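Local coordinates for beta-agarase B (Zobellia galactanivorans, PDB 4ATF), which cleaves the beta-1,4 linkages of agarose in a random, configuration-retaining manner as a family 16 glycoside hydrolase, at residues Asp36-Glu41 and Gly81-Trp86; Asp127-Ser132 and Ile258-Asp263; Glu138-Asp143 and His165-Val170. The protein carries 1 engineered substitution. All blocks are in the same frame, centred on the assembly; numbering follows the deposited sequence.

Contact 1: residues Asp36-Glu41 and Gly81-Trp86. With NA (sodium ion), chain I.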
loop_
_atom_site.group_PDB
_atom_site.type_symbol
_atom_site.label_atom_id
_atom_site.label_comp_id
_atom_site.label_asym_id
_atom_site.label_seq_id
_atom_site.Cartn_x
_atom_site.Cartn_y
_atom_site.Cartn_z
ATOM N N ASP A 36 2.680 11.290 -10.352
ATOM C CA ASP A 36 4.092 11.629 -10.336
ATOM C C ASP A 36 4.878 10.475 -11.014
ATOM O O ASP A 36 4.668 9.298 -10.685
ATOM C CB ASP A 36 4.574 11.828 -8.866
ATOM C CG ASP A 36 5.947 12.569 -8.756
ATOM O OD1 ASP A 36 6.696 12.718 -9.761
ATOM O OD2 ASP A 36 6.286 12.986 -7.626
ATOM N N ASN A 37 5.749 10.832 -11.954
ATOM C CA ASN A 37 6.666 9.840 -12.568
ATOM C C ASN A 37 8.104 9.905 -12.048
ATOM O O ASN A 37 9.000 9.189 -12.565
ATOM C CB ASN A 37 6.602 9.809 -14.106
ATOM C CG ASN A 37 7.146 11.064 -14.747
ATOM O OD1 ASN A 37 7.221 12.101 -14.127
ATOM N ND2 ASN A 37 7.530 10.962 -16.017
ATOM N N PHE A 38 8.331 10.710 -10.991
ATOM C CA PHE A 38 9.598 10.673 -10.224
ATOM C C PHE A 38 10.831 10.838 -11.128
ATOM O O PHE A 38 11.847 10.106 -10.942
ATOM C CB PHE A 38 9.695 9.353 -9.380
ATOM C CG PHE A 38 8.559 9.205 -8.390
ATOM C CD1 PHE A 38 8.386 10.155 -7.352
ATOM C CD2 PHE A 38 7.606 8.168 -8.523
ATOM C CE1 PHE A 38 7.343 10.030 -6.472
ATOM C CE2 PHE A 38 6.587 8.044 -7.646
ATOM C CZ PHE A 38 6.432 8.961 -6.627
ATOM N N GLU A 39 10.778 11.798 -12.069
ATOM C CA GLU A 39 11.913 11.983 -12.975
ATOM C C GLU A 39 12.937 13.038 -12.467
ATOM O O GLU A 39 13.957 13.256 -13.097
ATOM C CB GLU A 39 11.501 12.120 -14.460
ATOM C CG GLU A 39 10.821 10.847 -15.018
ATOM C CD GLU A 39 11.782 9.651 -15.298
ATOM O OE1 GLU A 39 12.949 9.880 -15.665
ATOM O OE2 GLU A 39 11.369 8.467 -15.148
ATOM N N TYR A 40 12.727 13.598 -11.279
ATOM C CA TYR A 40 13.616 14.645 -10.731
ATOM C C TYR A 40 14.507 13.987 -9.705
ATOM O O TYR A 40 14.202 12.860 -9.275
ATOM C CB TYR A 40 12.751 15.727 -10.039
ATOM C CG TYR A 40 11.677 15.152 -9.144
ATOM C CD1 TYR A 40 10.412 14.850 -9.651
ATOM C CD2 TYR A 40 11.932 14.882 -7.783
ATOM C CE1 TYR A 40 9.373 14.321 -8.793
ATOM C CE2 TYR A 40 10.940 14.320 -6.936
ATOM C CZ TYR A 40 9.661 14.030 -7.463
ATOM O OH TYR A 40 8.682 13.514 -6.633
ATOM N N GLU A 41 15.524 14.693 -9.216
ATOM C CA GLU A 41 16.383 14.142 -8.172
ATOM C C GLU A 41 15.965 14.692 -6.801
ATOM O O GLU A 41 15.954 15.880 -6.640
ATOM C CB GLU A 41 17.873 14.493 -8.457
ATOM C CG GLU A 41 18.427 13.824 -9.749
ATOM C CD GLU A 41 18.662 12.288 -9.578
ATOM O OE1 GLU A 41 19.283 11.844 -8.555
ATOM O OE2 GLU A 41 18.223 11.538 -10.486
ATOM N N GLY A 81 15.118 8.064 -11.922
ATOM C CA GLY A 81 13.785 7.785 -12.458
ATOM C C GLY A 81 12.778 7.100 -11.542
ATOM O O GLY A 81 11.644 6.828 -11.985
ATOM N N GLU A 82 13.158 6.815 -10.282
ATOM C CA GLU A 82 12.252 6.129 -9.361
ATOM C C GLU A 82 12.209 6.805 -8.001
ATOM O O GLU A 82 13.214 7.290 -7.532
ATOM C CB GLU A 82 12.731 4.670 -9.090
ATOM C CG GLU A 82 12.884 3.828 -10.291
ATOM C CD GLU A 82 13.564 2.521 -10.000
ATOM O OE1 GLU A 82 13.503 1.944 -8.878
ATOM O OE2 GLU A 82 14.154 2.053 -10.938
ATOM N N LEU A 83 11.061 6.732 -7.345
ATOM C CA LEU A 83 10.968 6.870 -5.902
ATOM C C LEU A 83 11.588 5.608 -5.313
ATOM O O LEU A 83 11.210 4.492 -5.725
ATOM C CB LEU A 83 9.461 6.959 -5.483
ATOM C CG LEU A 83 9.119 6.864 -3.963
ATOM C CD1 LEU A 83 9.775 8.062 -3.145
ATOM C CD2 LEU A 83 7.638 6.813 -3.763
ATOM N N LYS A 84 12.530 5.783 -4.378
ATOM C CA LYS A 84 13.146 4.680 -3.662
ATOM C C LYS A 84 13.114 4.870 -2.125
ATOM O O LYS A 84 13.089 5.978 -1.643
ATOM C CB LYS A 84 14.568 4.479 -4.156
ATOM C CG LYS A 84 14.637 4.133 -5.680
ATOM C CD LYS A 84 16.091 4.018 -6.030
ATOM C CE LYS A 84 16.307 4.005 -7.545
ATOM N NZ LYS A 84 17.702 3.628 -7.948
ATOM N N MET A 85 13.134 3.784 -1.367
ATOM C CA MET A 85 12.934 3.801 0.065
ATOM C C MET A 85 13.746 2.570 0.510
ATOM O O MET A 85 13.574 1.488 -0.084
ATOM C CB MET A 85 11.427 3.502 0.276
ATOM C CG MET A 85 10.746 4.354 1.142
ATOM S SD MET A 85 9.052 3.835 0.808
ATOM C CE MET A 85 8.730 5.194 -0.326
ATOM N N TRP A 86 14.591 2.670 1.530
ATOM C CA TRP A 86 15.335 1.483 1.967
ATOM C C TRP A 86 15.315 1.306 3.473
ATOM O O TRP A 86 14.830 2.185 4.183
ATOM C CB TRP A 86 16.793 1.477 1.420
ATOM C CG TRP A 86 17.851 2.294 2.121
ATOM C CD1 TRP A 86 18.951 1.792 2.774
ATOM C CD2 TRP A 86 17.988 3.725 2.158
ATOM N NE1 TRP A 86 19.741 2.808 3.248
ATOM C CE2 TRP A 86 19.185 4.011 2.896
ATOM C CE3 TRP A 86 17.220 4.787 1.675
ATOM C CZ2 TRP A 86 19.635 5.317 3.149
ATOM C CZ3 TRP A 86 17.670 6.117 1.919
ATOM C CH2 TRP A 86 18.879 6.357 2.637
HETATM NA NA NA I . 9.810 7.147 -13.138
HETATM O O HOH W 1 14.625 10.341 -10.568
HETATM O O HOH W 2 9.587 7.514 -15.496
#

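Contact 2: residues Asp127-Ser132 and Ile258-Asp263. With GAL (beta-D-galactopyranose), chain E; AAL (3,6-anhydro-alpha-L-galactopyranose), chain B.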
loop_
_atom_site.group_PDB
_atom_site.type_symbol
_atom_site.label_atom_id
_atom_site.label_comp_id
_atom_site.label_asym_id
_atom_site.label_seq_id
_atom_site.Cartn_x
_atom_site.Cartn_y
_atom_site.Cartn_z
ATOM N N ASP A 127 4.502 -1.432 0.224
ATOM C CA ASP A 127 3.102 -0.967 0.314
ATOM C C ASP A 127 2.829 0.274 -0.532
ATOM O O ASP A 127 3.611 1.254 -0.478
ATOM C CB ASP A 127 2.806 -0.565 1.772
ATOM C CG ASP A 127 2.916 -1.733 2.734
ATOM O OD1 ASP A 127 2.413 -2.810 2.368
ATOM O OD2 ASP A 127 3.523 -1.567 3.852
ATOM N N VAL A 128 1.673 0.283 -1.218
ATOM C CA VAL A 128 1.072 1.491 -1.765
ATOM C C VAL A 128 -0.383 1.405 -1.322
ATOM O O VAL A 128 -1.093 0.443 -1.664
ATOM C CB VAL A 128 1.111 1.492 -3.327
ATOM C CG1 VAL A 128 0.384 2.717 -3.918
ATOM C CG2 VAL A 128 2.577 1.450 -3.826
ATOM N N TRP A 129 -0.862 2.417 -0.597
ATOM C CA TRP A 129 -2.191 2.335 0.015
ATOM C C TRP A 129 -2.863 3.693 0.175
ATOM O O TRP A 129 -2.185 4.761 -0.027
ATOM C CB TRP A 129 -2.117 1.519 1.330
ATOM C CG TRP A 129 -1.121 1.929 2.356
ATOM C CD1 TRP A 129 0.262 2.038 2.219
ATOM C CD2 TRP A 129 -1.422 2.271 3.713
ATOM N NE1 TRP A 129 0.814 2.412 3.431
ATOM C CE2 TRP A 129 -0.197 2.549 4.365
ATOM C CE3 TRP A 129 -2.637 2.320 4.461
ATOM C CZ2 TRP A 129 -0.133 2.919 5.723
ATOM C CZ3 TRP A 129 -2.575 2.661 5.833
ATOM C CH2 TRP A 129 -1.313 2.965 6.449
ATOM N N LEU A 130 -4.172 3.695 0.513
ATOM C CA LEU A 130 -4.971 4.935 0.685
ATOM C C LEU A 130 -5.518 4.898 2.098
ATOM O O LEU A 130 -5.968 3.808 2.565
ATOM C CB LEU A 130 -6.187 4.970 -0.268
ATOM C CG LEU A 130 -5.795 4.762 -1.746
ATOM C CD1 LEU A 130 -7.119 4.753 -2.579
ATOM C CD2 LEU A 130 -4.801 5.843 -2.257
ATOM N N LEU A 131 -5.520 6.032 2.800
ATOM C CA LEU A 131 -5.977 6.003 4.248
ATOM C C LEU A 131 -6.715 7.311 4.515
ATOM O O LEU A 131 -6.152 8.382 4.215
ATOM C CB LEU A 131 -4.766 5.890 5.202
ATOM C CG LEU A 131 -5.066 5.863 6.696
ATOM C CD1 LEU A 131 -5.847 4.569 6.961
ATOM C CD2 LEU A 131 -3.727 5.865 7.491
ATOM N N SER A 132 -7.958 7.266 5.047
ATOM C CA SER A 132 -8.658 8.504 5.372
ATOM C C SER A 132 -7.931 9.305 6.484
ATOM O O SER A 132 -7.176 8.734 7.277
ATOM C CB SER A 132 -10.141 8.203 5.783
ATOM O OG SER A 132 -10.147 7.437 7.013
ATOM N N ILE A 258 -0.414 6.749 0.436
ATOM C CA ILE A 258 0.786 6.503 1.286
ATOM C C ILE A 258 1.627 5.434 0.540
ATOM O O ILE A 258 1.058 4.461 0.016
ATOM C CB ILE A 258 0.370 5.986 2.705
ATOM C CG1 ILE A 258 -0.614 7.004 3.362
ATOM C CG2 ILE A 258 1.592 5.627 3.564
ATOM C CD1 ILE A 258 -1.044 6.632 4.799
ATOM N N ILE A 259 2.966 5.653 0.459
ATOM C CA ILE A 259 3.893 4.662 -0.104
ATOM C C ILE A 259 4.941 4.393 0.987
ATOM O O ILE A 259 5.581 5.341 1.447
ATOM C CB ILE A 259 4.558 5.204 -1.413
ATOM C CG1 ILE A 259 3.456 5.587 -2.417
ATOM C CG2 ILE A 259 5.588 4.124 -1.959
ATOM C CD1 ILE A 259 3.958 6.130 -3.788
ATOM N N ASN A 260 5.167 3.135 1.383
ATOM C CA ASN A 260 6.108 2.855 2.435
ATOM C C ASN A 260 6.568 1.434 2.391
ATOM O O ASN A 260 6.174 0.660 1.499
ATOM C CB ASN A 260 5.544 3.248 3.859
ATOM C CG ASN A 260 4.477 2.262 4.409
ATOM O OD1 ASN A 260 4.472 1.090 4.093
ATOM N ND2 ASN A 260 3.597 2.757 5.282
ATOM N N THR A 261 7.472 1.105 3.324
ATOM C CA THR A 261 7.732 -0.297 3.686
ATOM C C THR A 261 7.446 -0.399 5.166
ATOM O O THR A 261 7.454 0.654 5.860
ATOM C CB THR A 261 9.165 -0.806 3.300
ATOM O OG1 THR A 261 10.163 -0.115 4.075
ATOM C CG2 THR A 261 9.433 -0.530 1.783
ATOM N N GLU A 262 7.237 -1.635 5.667
ATOM C CA GLU A 262 6.825 -1.853 7.091
ATOM C C GLU A 262 7.311 -3.200 7.567
ATOM O O GLU A 262 7.245 -4.192 6.820
ATOM C CB GLU A 262 5.274 -1.874 7.329
ATOM C CG GLU A 262 4.580 -0.562 7.184
ATOM C CD GLU A 262 3.020 -0.637 7.360
ATOM O OE1 GLU A 262 2.469 -1.703 7.666
ATOM O OE2 GLU A 262 2.326 0.369 7.090
ATOM N N ASP A 263 7.747 -3.262 8.819
ATOM C CA ASP A 263 7.789 -4.540 9.503
ATOM C C ASP A 263 6.470 -4.646 10.312
ATOM O O ASP A 263 6.198 -3.775 11.126
ATOM C CB ASP A 263 8.984 -4.582 10.481
ATOM C CG ASP A 263 8.972 -5.830 11.327
ATOM O OD1 ASP A 263 8.363 -5.789 12.448
ATOM O OD2 ASP A 263 9.620 -6.830 10.891
HETATM C C1 GAL E . -2.793 -2.368 5.835
HETATM C C2 GAL E . -2.858 -2.032 7.317
HETATM C C3 GAL E . -2.262 -0.682 7.732
HETATM C C4 GAL E . -0.816 -0.667 7.199
HETATM C C5 GAL E . -0.824 -1.027 5.684
HETATM C C6 GAL E . 0.560 -0.931 5.018
HETATM O O2 GAL E . -4.227 -1.977 7.594
HETATM O O3 GAL E . -2.317 -0.690 9.169
HETATM O O4 GAL E . -0.101 -1.652 7.898
HETATM O O5 GAL E . -1.462 -2.269 5.356
HETATM O O6 GAL E . 0.314 -1.215 3.639
HETATM C C1 AAL B . -3.156 0.331 9.749
HETATM C C2 AAL B . -3.262 0.042 11.276
HETATM C C3 AAL B . -3.728 1.356 11.986
HETATM C C4 AAL B . -2.919 2.572 11.716
HETATM C C5 AAL B . -3.108 2.736 10.226
HETATM C C6 AAL B . -4.662 2.691 10.189
HETATM O O2 AAL B . -1.985 -0.355 11.771
HETATM O O3 AAL B . -4.966 1.831 11.337
HETATM O O4 AAL B . -3.198 3.764 12.393
HETATM O O5 AAL B . -2.547 1.655 9.432
#

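Contact 3: residues Glu138-Asp143 and His165-Val170. Engineered in segment 138-143: D143 (natural residue Glu). With GAL (beta-D-galactopyranose), chain E.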
loop_
_atom_site.group_PDB
_atom_site.type_symbol
_atom_site.label_atom_id
_atom_site.label_comp_id
_atom_site.label_asym_id
_atom_site.label_seq_id
_atom_site.Cartn_x
_atom_site.Cartn_y
_atom_site.Cartn_z
ATOM N N GLU A 138 -9.482 2.526 4.748
ATOM C CA GLU A 138 -8.190 2.207 4.122
ATOM C C GLU A 138 -8.424 1.314 2.899
ATOM O O GLU A 138 -9.318 0.447 2.936
ATOM C CB GLU A 138 -7.279 1.431 5.127
ATOM C CG GLU A 138 -5.835 1.159 4.573
ATOM C CD GLU A 138 -5.715 -0.169 3.717
ATOM O OE1 GLU A 138 -6.637 -1.020 3.769
ATOM O OE2 GLU A 138 -4.687 -0.392 2.978
ATOM N N ILE A 139 -7.647 1.518 1.822
ATOM C CA ILE A 139 -7.716 0.679 0.620
ATOM C C ILE A 139 -6.273 0.333 0.258
ATOM O O ILE A 139 -5.441 1.258 0.116
ATOM C CB ILE A 139 -8.389 1.403 -0.584
ATOM C CG1 ILE A 139 -9.882 1.675 -0.286
ATOM C CG2 ILE A 139 -8.223 0.488 -1.896
ATOM C CD1 ILE A 139 -10.493 2.822 -1.170
ATOM N N ASP A 140 -5.929 -0.964 0.211
ATOM C CA ASP A 140 -4.592 -1.361 -0.282
ATOM C C ASP A 140 -4.477 -1.312 -1.800
ATOM O O ASP A 140 -5.427 -1.672 -2.496
ATOM C CB ASP A 140 -4.347 -2.807 -0.007
ATOM C CG ASP A 140 -4.337 -3.143 1.413
ATOM O OD1 ASP A 140 -4.216 -2.288 2.327
ATOM O OD2 ASP A 140 -4.516 -4.368 1.567
ATOM N N ILE A 141 -3.405 -0.833 -2.380
ATOM C CA ILE A 141 -3.307 -1.000 -3.826
ATOM C C ILE A 141 -2.252 -2.109 -4.038
ATOM O O ILE A 141 -2.442 -3.113 -4.818
ATOM C CB ILE A 141 -2.960 0.344 -4.502
ATOM C CG1 ILE A 141 -4.119 1.341 -4.283
ATOM C CG2 ILE A 141 -2.641 0.171 -6.026
ATOM C CD1 ILE A 141 -3.695 2.790 -4.527
ATOM N N LEU A 142 -1.188 -2.019 -3.250
ATOM C CA LEU A 142 -0.127 -3.069 -3.305
ATOM C C LEU A 142 0.235 -3.373 -1.829
ATOM O O LEU A 142 0.503 -2.441 -1.041
ATOM C CB LEU A 142 1.140 -2.547 -3.983
ATOM C CG LEU A 142 2.423 -3.432 -3.938
ATOM C CD1 LEU A 142 2.197 -4.831 -4.552
ATOM C CD2 LEU A 142 3.634 -2.688 -4.695
ATOM N N ASP A 143 0.271 -4.634 -1.454
ATOM C CA ASP A 143 0.746 -4.987 -0.116
ATOM C C ASP A 143 1.371 -6.375 -0.311
ATOM O O ASP A 143 0.661 -7.386 -0.569
ATOM C CB ASP A 143 -0.418 -4.988 0.922
ATOM C CG ASP A 143 -0.014 -5.666 2.287
ATOM O OD1 ASP A 143 1.082 -5.541 2.833
ATOM O OD2 ASP A 143 -0.845 -6.322 2.883
ATOM N N HIS A 165 -1.263 -9.074 -1.626
ATOM C CA HIS A 165 -2.439 -8.974 -0.794
ATOM C C HIS A 165 -3.247 -7.781 -1.284
ATOM O O HIS A 165 -2.735 -6.693 -1.315
ATOM C CB HIS A 165 -2.010 -8.740 0.620
ATOM C CG HIS A 165 -3.142 -8.783 1.589
ATOM N ND1 HIS A 165 -3.235 -7.918 2.646
ATOM C CD2 HIS A 165 -4.240 -9.573 1.635
ATOM C CE1 HIS A 165 -4.347 -8.181 3.318
ATOM N NE2 HIS A 165 -4.964 -9.195 2.734
ATOM N N ILE A 166 -4.462 -8.002 -1.726
ATOM C CA ILE A 166 -5.280 -6.918 -2.264
ATOM C C ILE A 166 -6.509 -6.779 -1.414
ATOM O O ILE A 166 -7.412 -7.570 -1.535
ATOM C CB ILE A 166 -5.627 -7.114 -3.812
ATOM C CG1 ILE A 166 -5.895 -8.600 -4.137
ATOM C CG2 ILE A 166 -4.419 -6.605 -4.672
ATOM C CD1 ILE A 166 -6.396 -8.830 -5.590
ATOM N N SER A 167 -6.585 -5.726 -0.620
ATOM C CA SER A 167 -7.619 -5.699 0.421
ATOM C C SER A 167 -8.022 -4.247 0.750
ATOM O O SER A 167 -7.611 -3.297 0.055
ATOM C CB SER A 167 -7.043 -6.432 1.663
ATOM O OG SER A 167 -8.089 -6.817 2.552
ATOM N N HIS A 168 -8.856 -4.113 1.785
ATOM C CA HIS A 168 -9.322 -2.831 2.289
ATOM C C HIS A 168 -9.644 -3.061 3.774
ATOM O O HIS A 168 -9.847 -4.232 4.197
ATOM C CB HIS A 168 -10.569 -2.351 1.484
ATOM C CG HIS A 168 -11.848 -2.996 1.926
ATOM N ND1 HIS A 168 -12.254 -4.236 1.468
ATOM C CD2 HIS A 168 -12.791 -2.597 2.820
ATOM C CE1 HIS A 168 -13.407 -4.557 2.035
ATOM N NE2 HIS A 168 -13.760 -3.580 2.856
ATOM N N HIS A 169 -9.691 -1.990 4.575
ATOM C CA HIS A 169 -9.984 -2.132 6.017
ATOM C C HIS A 169 -10.961 -1.055 6.409
ATOM O O HIS A 169 -10.891 0.041 5.864
ATOM C CB HIS A 169 -8.716 -1.943 6.908
ATOM C CG HIS A 169 -7.664 -2.987 6.724
ATOM N ND1 HIS A 169 -7.374 -3.914 7.697
ATOM C CD2 HIS A 169 -6.792 -3.228 5.699
ATOM C CE1 HIS A 169 -6.401 -4.716 7.272
ATOM N NE2 HIS A 169 -6.032 -4.328 6.062
ATOM N N VAL A 170 -11.815 -1.339 7.382
ATOM C CA VAL A 170 -12.546 -0.289 8.078
ATOM C C VAL A 170 -12.217 -0.475 9.535
ATOM O O VAL A 170 -12.052 -1.635 9.997
ATOM C CB VAL A 170 -14.065 -0.264 7.738
ATOM C CG1 VAL A 170 -14.283 0.201 6.267
ATOM C CG2 VAL A 170 -14.727 -1.594 7.992
HETATM C C1 GAL E . -2.793 -2.368 5.835
HETATM C C2 GAL E . -2.858 -2.032 7.317
HETATM C C3 GAL E . -2.262 -0.682 7.732
HETATM C C4 GAL E . -0.816 -0.667 7.199
HETATM C C5 GAL E . -0.824 -1.027 5.684
HETATM C C6 GAL E . 0.560 -0.931 5.018
HETATM O O2 GAL E . -4.227 -1.977 7.594
HETATM O O3 GAL E . -2.317 -0.690 9.169
HETATM O O4 GAL E . -0.101 -1.652 7.898
HETATM O O5 GAL E . -1.462 -2.269 5.356
HETATM O O6 GAL E . 0.314 -1.215 3.639
HETATM O O HOH W 3 -1.372 -5.976 -3.215
#

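Contact 1: residues Asp36-Glu41 and Gly81-Trp86
The phenyl ring of F38 lies flat against L83, whose CB stands 3.5 Å from the ring centroid and only 2° off the ring normal, a nearly ideal CH-pi contact. The pair joins the loop 36-41 to the start of strand 82-89 in the beta-sandwich (jelly-roll) fold of family 16, at a sodium site remote from the sugar cleft. CG of L83 is anti to its backbone N (chi1 170°), and this carries the CD2 branch along the ring to 3.8 Å from F38 CZ. On the opposite ring face sits the carboxylate of D36, offset toward the rim, so the phenyl group is sandwiched between an apolar and a polar partner. That carboxylate is itself fixed twice from within the loop. D36 OD1 takes the backbone N of F38 at 2.9 Å, from well above the carboxylate plane, in an Asx turn; D36 OD2 accepts from Y40 OH at 2.6 Å on its syn side, and W55 also bonds to this oxygen. An alanine in place of F38 would probably open a gap between L83 CB and the D36 carboxylate and leave the strand without its main apolar hold on the loop. Beside this packing, the sodium ion ties the two backbones together: N37 O binds it at 2.3 Å and G81 O at 2.2 Å, while E39 OE2 is a longer ligand at 2.9 Å. D297, through its backbone and side-chain oxygens, and a water complete six ligands. G81 has backbone angles at which a side chain would run into the preceding carbonyl oxygen. A second water closes the junction, accepting from G81 N at 2.7 Å and donating to the carbonyl oxygens of F38 and Y40.

Contact 2: residues Asp127-Ser132 and Ile258-Asp263
W129 O accepts the backbone N of I258 at 2.7 Å, the shortest of four hydrogen bonds that join the antiparallel strands 127-132 and 258-262. W129 N returns the exchange to I258 O, and D127 with N260 forms the next hydrogen-bonded pair; V128 and I259 make the non-hydrogen-bonded pair between them. These last two side chains point away from the cleft and pack on strand 293-306. W129 dominates the other side. Its CG takes the crowded position between backbone N and carbonyl carbon (chi1 53°), which lays the indole over I258: CB of I258 sits 3.9 Å from the centroid of the five-membered ring, in a CH-pi contact, and I258 CG2 approaches W129 CE2 to 3.6 Å. I258 CD1 reaches further, to L131 CB at 3.8 Å. The opposite face of the indole is a platform for sugar, with GAL C5 3.7 Å above its plane. The anhydro-galactose follows at the far end of the six-membered ring, its O5 3.5 Å from W129 CH2. From the neighbouring strand the substrate-binding E262, extended beyond CG and turned with its carboxylate perpendicular to the indole, accepts a hydrogen bond from GAL O4 at 2.6 Å on OE1. An indole face set against a sugar beside an acidic side chain that accepts from its hydroxyl is typical of a carbohydrate-binding cleft, here the substrate groove of the family 16 jelly roll.

Contact 3: residues Glu138-Asp143 and His165-Val170
D143 and H165 both hold CG anti to their backbone N (chi1 167° and -173°), a setting that lays the two side chains alongside each other, pointing the same way. H165 ND1 can then donate to D143 OD2 at 2.9 Å, with the oxygen in the imidazole plane and its anti lone pair in use. D143 is an engineered replacement of the natural glutamate, probably the proton donor, so this bond describes the variant. Beside it, H165 N bonds to D143 O at 2.8 Å, and D143 N donates to a water. Further along, E138 and H169 form an antiparallel hydrogen-bonded pair, H169 N reaching E138 O at 3.0 Å. H169 presents a ring face to the sugar, GAL O2 lying 3.3 Å above its plane, while D178 accepts from its ND1 and is likely to fix the ring's rotation. S167 O is gripped twice, by D140 N at 2.9 Å and by Y213 OH. D140 OD1 comes within 3.8 Å of GAL C1; E138, probably the nucleophile, is modelled in two conformers, and the details of its carboxylate are doubtful. E138, D140 and, in the natural sequence, a glutamate where D143 now stands make up the family's E-x-D-x-x-E signature, in which I141 and L142 form a classic beta bulge opposite V128. Strand 137-145 runs between strands 125-132 and 164-172, with I139 and I141 packed behind it on V203 of strand 199-207.

The three contacts show how one jelly roll passes from a sodium-bound loop to a catalytic groove. Contact 1 comes first in the chain. Between centres, it lies about 16 Å from contact 2 and about 23 Å from contact 3, while contacts 2 and 3 are about 9 Å apart. Both segments of contact 3 fall in sequence between the two strands of contact 2. Strand 125-132 joins these two contacts, pairing with 255-262 on one side and 137-145 on the other, and both contacts touch the same galactose. Strands 82-89 and 255-262 flank strand 96-103, and M85 SD packs 3.5 Å from N260 CA. Substrate platform and catalytic strand are therefore adjacent, whereas the sodium site stands apart.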